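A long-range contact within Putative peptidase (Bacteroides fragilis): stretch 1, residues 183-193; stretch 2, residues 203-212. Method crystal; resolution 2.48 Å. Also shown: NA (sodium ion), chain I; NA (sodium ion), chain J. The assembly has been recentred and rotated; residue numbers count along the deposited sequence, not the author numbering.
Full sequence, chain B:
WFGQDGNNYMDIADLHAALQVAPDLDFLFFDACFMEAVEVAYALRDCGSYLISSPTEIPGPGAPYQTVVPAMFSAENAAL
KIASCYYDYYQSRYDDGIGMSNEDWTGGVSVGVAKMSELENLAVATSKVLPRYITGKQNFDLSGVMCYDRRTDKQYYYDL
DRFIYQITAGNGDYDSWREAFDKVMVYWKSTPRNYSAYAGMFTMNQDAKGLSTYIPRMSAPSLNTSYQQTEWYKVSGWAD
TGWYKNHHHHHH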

ATOM      1  N   LYS B 183      -9.206   5.092  15.523  1.00 44.20           N
ATOM      2  CA  LYS B 183     -10.232   4.401  14.754  1.00 45.03           C
ATOM      3  C   LYS B 183      -9.763   4.047  13.339  1.00 41.91           C
ATOM      4  O   LYS B 183     -10.493   3.411  12.579  1.00 43.75           O
ATOM      5  N   VAL B 184      -8.549   4.456  12.988  1.00 39.04           N
ATOM      6  CA  VAL B 184      -8.054   4.270  11.628  1.00 34.74           C
ATOM      7  C   VAL B 184      -7.166   3.039  11.506  1.00 39.65           C
ATOM      8  O   VAL B 184      -7.459   2.128  10.726  1.00 41.82           O
ATOM      9  N   MET B 185      -6.078   3.010  12.269  1.00 34.75           N
ATOM     10  CA  MET B 185      -5.162   1.874  12.222  1.00 38.74           C
ATOM     11  C   MET B 185      -5.686   0.719  13.068  1.00 41.48           C
ATOM     12  O   MET B 185      -5.623   0.753  14.297  1.00 47.91           O
ATOM     13  N   VAL B 186      -6.206  -0.302  12.397  1.00 40.55           N
ATOM     14  CA  VAL B 186      -6.755  -1.464  13.078  1.00 38.99           C
ATOM     15  C   VAL B 186      -5.699  -2.555  13.248  1.00 44.95           C
ATOM     16  O   VAL B 186      -5.887  -3.501  14.013  1.00 49.29           O
ATOM     17  N   TYR B 187      -4.590  -2.417  12.530  1.00 43.20           N
ATOM     18  CA  TYR B 187      -3.478  -3.351  12.651  1.00 40.00           C
ATOM     19  C   TYR B 187      -2.158  -2.635  12.412  1.00 38.02           C
ATOM     20  O   TYR B 187      -2.031  -1.847  11.476  1.00 42.73           O
ATOM     21  N   TRP B 188      -1.178  -2.919  13.262  1.00 37.78           N
ATOM     22  CA  TRP B 188       0.171  -2.401  13.080  1.00 36.73           C
ATOM     23  C   TRP B 188       1.165  -3.246  13.857  1.00 38.68           C
ATOM     24  O   TRP B 188       1.212  -3.203  15.087  1.00 43.39           O
ATOM     25  N   LYS B 189       1.947  -4.030  13.126  1.00 39.91           N
ATOM     26  CA  LYS B 189       2.972  -4.869  13.728  1.00 42.02           C
ATOM     27  C   LYS B 189       4.283  -4.694  12.981  1.00 42.64           C
ATOM     28  O   LYS B 189       4.300  -4.553  11.754  1.00 35.71           O
ATOM     29  N   SER B 190       5.379  -4.694  13.726  1.00 38.04           N
ATOM     30  CA  SER B 190       6.696  -4.549  13.132  1.00 38.23           C
ATOM     31  C   SER B 190       7.756  -5.267  13.943  1.00 41.37           C
ATOM     32  O   SER B 190       7.700  -5.299  15.170  1.00 45.27           O
ATOM     33  N   THR B 191       8.723  -5.846  13.245  1.00 38.29           N
ATOM     34  CA  THR B 191       9.927  -6.336  13.886  1.00 34.04           C
ATOM     35  C   THR B 191      10.659  -5.136  14.485  1.00 37.81           C
ATOM     36  O   THR B 191      10.431  -4.004  14.058  1.00 34.36           O
ATOM     37  N   PRO B 192      11.520  -5.372  15.494  1.00 41.43           N
ATOM     38  CA  PRO B 192      12.285  -4.270  16.092  1.00 39.36           C
ATOM     39  C   PRO B 192      12.970  -3.393  15.045  1.00 36.01           C
ATOM     40  O   PRO B 192      13.048  -2.176  15.208  1.00 35.65           O
ATOM     41  N   ARG B 193      13.452  -4.013  13.974  1.00 35.37           N
ATOM     42  CA  ARG B 193      14.046  -3.270  12.873  1.00 34.31           C
ATOM     43  C   ARG B 193      13.538  -3.787  11.527  1.00 35.41           C
ATOM     44  O   ARG B 193      13.027  -4.902  11.429  1.00 30.24           O
ATOM     45  N   THR B 203      16.103   1.020  12.749  1.00 32.66           N
ATOM     46  CA  THR B 203      15.185   0.813  13.864  1.00 32.10           C
ATOM     47  C   THR B 203      13.788   1.366  13.574  1.00 36.55           C
ATOM     48  O   THR B 203      13.633   2.494  13.102  1.00 30.99           O
ATOM     49  N   MET B 204      12.775   0.552  13.852  1.00 35.70           N
ATOM     50  CA  MET B 204      11.395   1.005  13.807  1.00 31.49           C
ATOM     51  C   MET B 204      10.968   1.452  15.199  1.00 38.43           C
ATOM     52  O   MET B 204      10.797   0.619  16.090  1.00 38.22           O
ATOM     53  N   ASN B 205      10.811   2.760  15.384  1.00 34.02           N
ATOM     54  CA  ASN B 205      10.423   3.317  16.679  1.00 39.58           C
ATOM     55  C   ASN B 205       9.173   2.655  17.244  1.00 40.87           C
ATOM     56  O   ASN B 205       8.205   2.407  16.525  1.00 43.05           O
ATOM     57  N   GLN B 206       9.211   2.366  18.540  1.00 38.18           N
ATOM     58  CA  GLN B 206       8.165   1.584  19.183  1.00 41.71           C
ATOM     59  C   GLN B 206       6.862   2.364  19.322  1.00 43.24           C
ATOM     60  O   GLN B 206       5.808   1.772  19.554  1.00 44.68           O
ATOM     61  N   ASP B 207       6.931   3.685  19.175  1.00 35.28           N
ATOM     62  CA  ASP B 207       5.737   4.516  19.299  1.00 34.10           C
ATOM     63  C   ASP B 207       5.154   4.906  17.939  1.00 35.81           C
ATOM     64  O   ASP B 207       4.184   5.659  17.867  1.00 35.26           O
ATOM     65  N   ALA B 208       5.754   4.401  16.865  1.00 38.17           N
ATOM     66  CA  ALA B 208       5.193   4.593  15.532  1.00 36.36           C
ATOM     67  C   ALA B 208       3.866   3.841  15.433  1.00 38.55           C
ATOM     68  O   ALA B 208       3.681   2.812  16.085  1.00 38.32           O
ATOM     69  N   LYS B 209       2.943   4.352  14.626  1.00 34.70           N
ATOM     70  CA  LYS B 209       1.610   3.768  14.558  1.00 32.24           C
ATOM     71  C   LYS B 209       1.311   3.141  13.198  1.00 33.53           C
ATOM     72  O   LYS B 209       0.282   2.487  13.027  1.00 33.68           O
ATOM     73  N   GLY B 210       2.203   3.346  12.232  1.00 34.31           N
ATOM     74  CA  GLY B 210       2.124   2.636  10.965  1.00 33.97           C
ATOM     75  C   GLY B 210       1.453   3.335   9.796  1.00 32.61           C
ATOM     76  O   GLY B 210       1.218   2.718   8.758  1.00 30.04           O
ATOM     77  N   LEU B 211       1.145   4.617   9.956  1.00 29.64           N
ATOM     78  CA  LEU B 211       0.575   5.404   8.867  1.00 30.63           C
ATOM     79  C   LEU B 211       1.430   6.638   8.637  1.00 32.00           C
ATOM     80  O   LEU B 211       1.644   7.430   9.556  1.00 30.62           O
ATOM     81  N   SER B 212       1.923   6.801   7.414  1.00 24.81           N
ATOM     82  CA  SER B 212       2.860   7.879   7.133  1.00 30.39           C
ATOM     83  C   SER B 212       2.164   9.168   6.714  1.00 33.39           C
ATOM     84  O   SER B 212       0.995   9.168   6.329  1.00 29.34           O
TER

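The contact is built around one large side chain, that of Trp188, and one residue with no side chain at all, Gly210. Trp188 lies in the strand of the first stretch with its CA-to-CB bond directed toward the second, and a t rotamer (chi1 172°) lays the indole flat against the backbone there. The six-membered ring is covered on one face by Gly210, whose CA sits 3.3 Å from the ring centroid, almost on the ring normal, in a CH-pi contact. The hollow that admits the indole exists because Gly210 lacks a CB: an ideal CB would point toward the first stretch and fall 2.4 Å from Trp188 CE3, a plain clash. The backbone angles of Gly210 (97°/9°) call for glycine independently, since a CB would also jam against the preceding carbonyl oxygen. The carbonyl of Lys209 lies over the same face, with its O 3.2 Å from Trp188 CG.

The edge of the indole is filled differently. Met204 points inward with chi1 t, chi2 p and chi3 p, a bent course that brings its SD 3.9 Å from Trp188 CZ2, near the plane of the ring. A flexible thioether suits this position because it can fold to the contour of a rigid aromatic and offer it a polarizable sulfur. Farther back along the same side chain, Met204 CG lies 3.4 Å from Ser190 OG. Ser190 is small enough to leave room for the methionine, and its hydroxyl is satisfied within its own stretch by donating to Thr191 O (OG to O, 2.8 Å).

Beyond the tryptophan, Met185 also points toward the second stretch and curls through an m, m, m conformation. Its SD packs 3.8 Å from Leu211 CB, and its CE reaches to 3.8 Å from Gly210 O. Val184, with chi1 t, adds a shorter apolar bump, CG1 lying 4.4 Å from Leu211 CD2. Leu211 (t, p) thus meets two apolar side chains although its own CA-to-CB bond runs sideways.

Polar links are few. The indole nitrogen Trp188 NE1 makes a weak hydrogen bond to Ala208 O at 2.9 Å, its angle of 122° being poor. NE1 also donates to water 1 at 3.0 Å, and this water donates in turn to Asn205 O at 3.2 Å, joining the indole to the start of the type I turn that runs from Asn205 to Ala208. Near the other end of the contact the backbone holds the stretches together: Met204 N donates to Pro192 O at 3.1 Å with good geometry. Next to it, Arg193 and Thr203 form an antiparallel bridge pair with diverging side chains. Arg193 CD nevertheless comes within 3.6 Å of Thr203 OG1, and water 2 accepts from Arg193 NH1 at 2.8 Å while making a weak hydrogen bond with Thr203 OG1 at 3.4 Å. Asp207 faces away and instead binds a sodium ion through OD1 at 2.7 Å.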

ATOM      1  CB  LYS B 183     -11.494   5.261  14.680  1.00 44.65           C
ATOM      2  CG  LYS B 183     -12.157   5.518  16.024  1.00 45.37           C
ATOM      3  CD  LYS B 183     -13.050   6.746  15.957  1.00 52.37           C
ATOM      4  CE  LYS B 183     -14.260   6.603  16.863  1.00 52.14           C
ATOM      5  NZ  LYS B 183     -15.317   7.595  16.521  1.00 57.26           N
ATOM      6  CB  VAL B 184      -7.274   5.504  11.140  1.00 35.17           C
ATOM      7  CG1 VAL B 184      -6.732   5.268   9.733  1.00 30.74           C
ATOM      8  CG2 VAL B 184      -8.163   6.735  11.167  1.00 37.93           C
ATOM      9  CB  MET B 185      -3.765   2.286  12.684  1.00 32.26           C
ATOM     10  CG  MET B 185      -3.158   3.391  11.843  1.00 32.53           C
ATOM     11  SD  MET B 185      -3.276   3.036  10.077  1.00 33.27           S
ATOM     12  CE  MET B 185      -2.183   1.622   9.936  1.00 29.61           C
ATOM     13  CB  VAL B 186      -7.965  -2.031  12.319  1.00 35.98           C
ATOM     14  CG1 VAL B 186      -9.093  -1.012  12.298  1.00 35.26           C
ATOM     15  CG2 VAL B 186      -7.568  -2.422  10.904  1.00 37.75           C
ATOM     16  CB  TYR B 187      -3.629  -4.514  11.664  1.00 36.75           C
ATOM     17  CG  TYR B 187      -2.549  -5.575  11.783  1.00 37.98           C
ATOM     18  CD1 TYR B 187      -1.319  -5.423  11.148  1.00 36.87           C
ATOM     19  CD2 TYR B 187      -2.763  -6.732  12.522  1.00 42.26           C
ATOM     20  CE1 TYR B 187      -0.332  -6.387  11.255  1.00 38.74           C
ATOM     21  CE2 TYR B 187      -1.781  -7.707  12.632  1.00 35.99           C
ATOM     22  CZ  TYR B 187      -0.568  -7.527  11.995  1.00 43.37           C
ATOM     23  OH  TYR B 187       0.414  -8.487  12.098  1.00 44.25           O
ATOM     24  CB  TRP B 188       0.261  -0.937  13.510  1.00 29.09           C
ATOM     25  CG  TRP B 188       1.660  -0.385  13.535  1.00 28.75           C
ATOM     26  CD1 TRP B 188       2.293   0.188  14.600  1.00 29.73           C
ATOM     27  CD2 TRP B 188       2.598  -0.356  12.449  1.00 32.48           C
ATOM     28  NE1 TRP B 188       3.563   0.574  14.245  1.00 32.22           N
ATOM     29  CE2 TRP B 188       3.775   0.252  12.931  1.00 32.18           C
ATOM     30  CE3 TRP B 188       2.556  -0.784  11.117  1.00 35.31           C
ATOM     31  CZ2 TRP B 188       4.899   0.443  12.129  1.00 28.47           C
ATOM     32  CZ3 TRP B 188       3.674  -0.593  10.323  1.00 34.51           C
ATOM     33  CH2 TRP B 188       4.828   0.019  10.833  1.00 31.10           C
ATOM     34  CB  LYS B 189       2.546  -6.338  13.724  1.00 39.63           C
ATOM     35  CG  LYS B 189       1.385  -6.648  14.648  1.00 40.10           C
ATOM     36  CD  LYS B 189       1.835  -6.680  16.095  1.00 49.41           C
ATOM     37  CE  LYS B 189       2.785  -7.841  16.343  1.00 49.12           C
ATOM     38  NZ  LYS B 189       3.145  -7.972  17.782  1.00 53.03           N
ATOM     39  CB  SER B 190       7.071  -3.073  13.000  1.00 32.69           C
ATOM     40  OG  SER B 190       8.370  -2.935  12.446  1.00 31.01           O
ATOM     41  CB  THR B 191      10.826  -7.091  12.888  1.00 38.15           C
ATOM     42  OG1 THR B 191      11.074  -6.268  11.742  1.00 35.97           O
ATOM     43  CG2 THR B 191      10.151  -8.378  12.443  1.00 36.73           C
ATOM     44  CB  PRO B 192      13.315  -4.995  16.960  1.00 34.75           C
ATOM     45  CG  PRO B 192      12.627  -6.255  17.358  1.00 33.91           C
ATOM     46  CD  PRO B 192      11.767  -6.652  16.186  1.00 35.89           C
ATOM     47  CB  ARG B 193      15.575  -3.345  12.937  1.00 27.59           C
ATOM     48  CG  ARG B 193      16.163  -2.743  14.212  1.00 35.61           C
ATOM     49  CD  ARG B 193      17.590  -2.248  14.016  1.00 27.77           C
ATOM     50  NE  ARG B 193      18.495  -3.320  13.621  1.00 32.08           N
ATOM     51  CZ  ARG B 193      19.721  -3.120  13.148  1.00 33.40           C
ATOM     52  NH1 ARG B 193      20.187  -1.885  13.008  1.00 26.75           N
ATOM     53  NH2 ARG B 193      20.479  -4.153  12.811  1.00 32.93           N
ATOM     54  CB  THR B 203      15.723   1.467  15.159  1.00 34.56           C
ATOM     55  OG1 THR B 203      17.030   0.957  15.450  1.00 38.56           O
ATOM     56  CG2 THR B 203      14.800   1.180  16.333  1.00 34.28           C
ATOM     57  CB  MET B 204      10.473  -0.104  13.299  1.00 34.10           C
ATOM     58  CG  MET B 204       9.001   0.276  13.283  1.00 35.78           C
ATOM     59  SD  MET B 204       8.644   1.527  12.037  1.00 35.98           S
ATOM     60  CE  MET B 204       8.905   0.592  10.532  1.00 32.03           C
ATOM     61  CB  ASN B 205      10.209   4.826  16.569  1.00 36.07           C
ATOM     62  CG  ASN B 205      11.496   5.575  16.312  1.00 34.89           C
ATOM     63  OD1 ASN B 205      12.567   4.975  16.228  1.00 31.45           O
ATOM     64  ND2 ASN B 205      11.399   6.893  16.174  1.00 33.52           N
ATOM     65  CB  GLN B 206       8.639   1.100  20.557  1.00 46.55           C
ATOM     66  CG  GLN B 206       9.812   0.117  20.504  1.00 66.66           C
ATOM     67  CD  GLN B 206       9.489  -1.158  19.736  1.00 71.07           C
ATOM     68  OE1 GLN B 206       8.391  -1.706  19.849  1.00 68.39           O
ATOM     69  NE2 GLN B 206      10.448  -1.632  18.943  1.00 58.35           N
ATOM     70  CB  ASP B 207       6.038   5.775  20.120  1.00 37.45           C
ATOM     71  CG  ASP B 207       7.200   6.580  19.566  1.00 37.14           C
ATOM     72  OD1 ASP B 207       7.677   6.271  18.455  1.00 41.98           O
ATOM     73  OD2 ASP B 207       7.629   7.537  20.246  1.00 38.12           O
ATOM     74  CB  ALA B 208       6.163   4.123  14.465  1.00 28.13           C
ATOM     75  CB  LYS B 209       0.555   4.822  14.898  1.00 36.30           C
ATOM     76  CG  LYS B 209       0.751   5.489  16.257  1.00 40.06           C
ATOM     77  CD  LYS B 209       0.918   4.474  17.377  1.00 32.57           C
ATOM     78  CE  LYS B 209       0.783   5.130  18.746  1.00 28.94           C
ATOM     79  NZ  LYS B 209       1.769   6.228  18.951  1.00 32.22           N
ATOM     80  CB  LEU B 211      -0.869   5.805   9.171  1.00 34.81           C
ATOM     81  CG  LEU B 211      -1.627   6.516   8.045  1.00 33.53           C
ATOM     82  CD1 LEU B 211      -1.854   5.578   6.865  1.00 28.41           C
ATOM     83  CD2 LEU B 211      -2.947   7.081   8.549  1.00 29.37           C
ATOM     84  CB  SER B 212       3.847   7.464   6.043  1.00 31.75           C
ATOM     85  OG  SER B 212       3.237   7.524   4.768  1.00 29.66           O
TER
HETATM   86 NA    NA I 404       8.905   8.023  16.808  1.00 36.93          NA
HETATM   87 NA    NA J 405       4.624   5.766   3.252  1.00 40.08          NA
HETATM   88  O   HOH W   1       5.871   0.239  16.099  1.00 42.53           O
HETATM   89  O   HOH W   2      19.639   0.825  13.341  1.00 35.15           O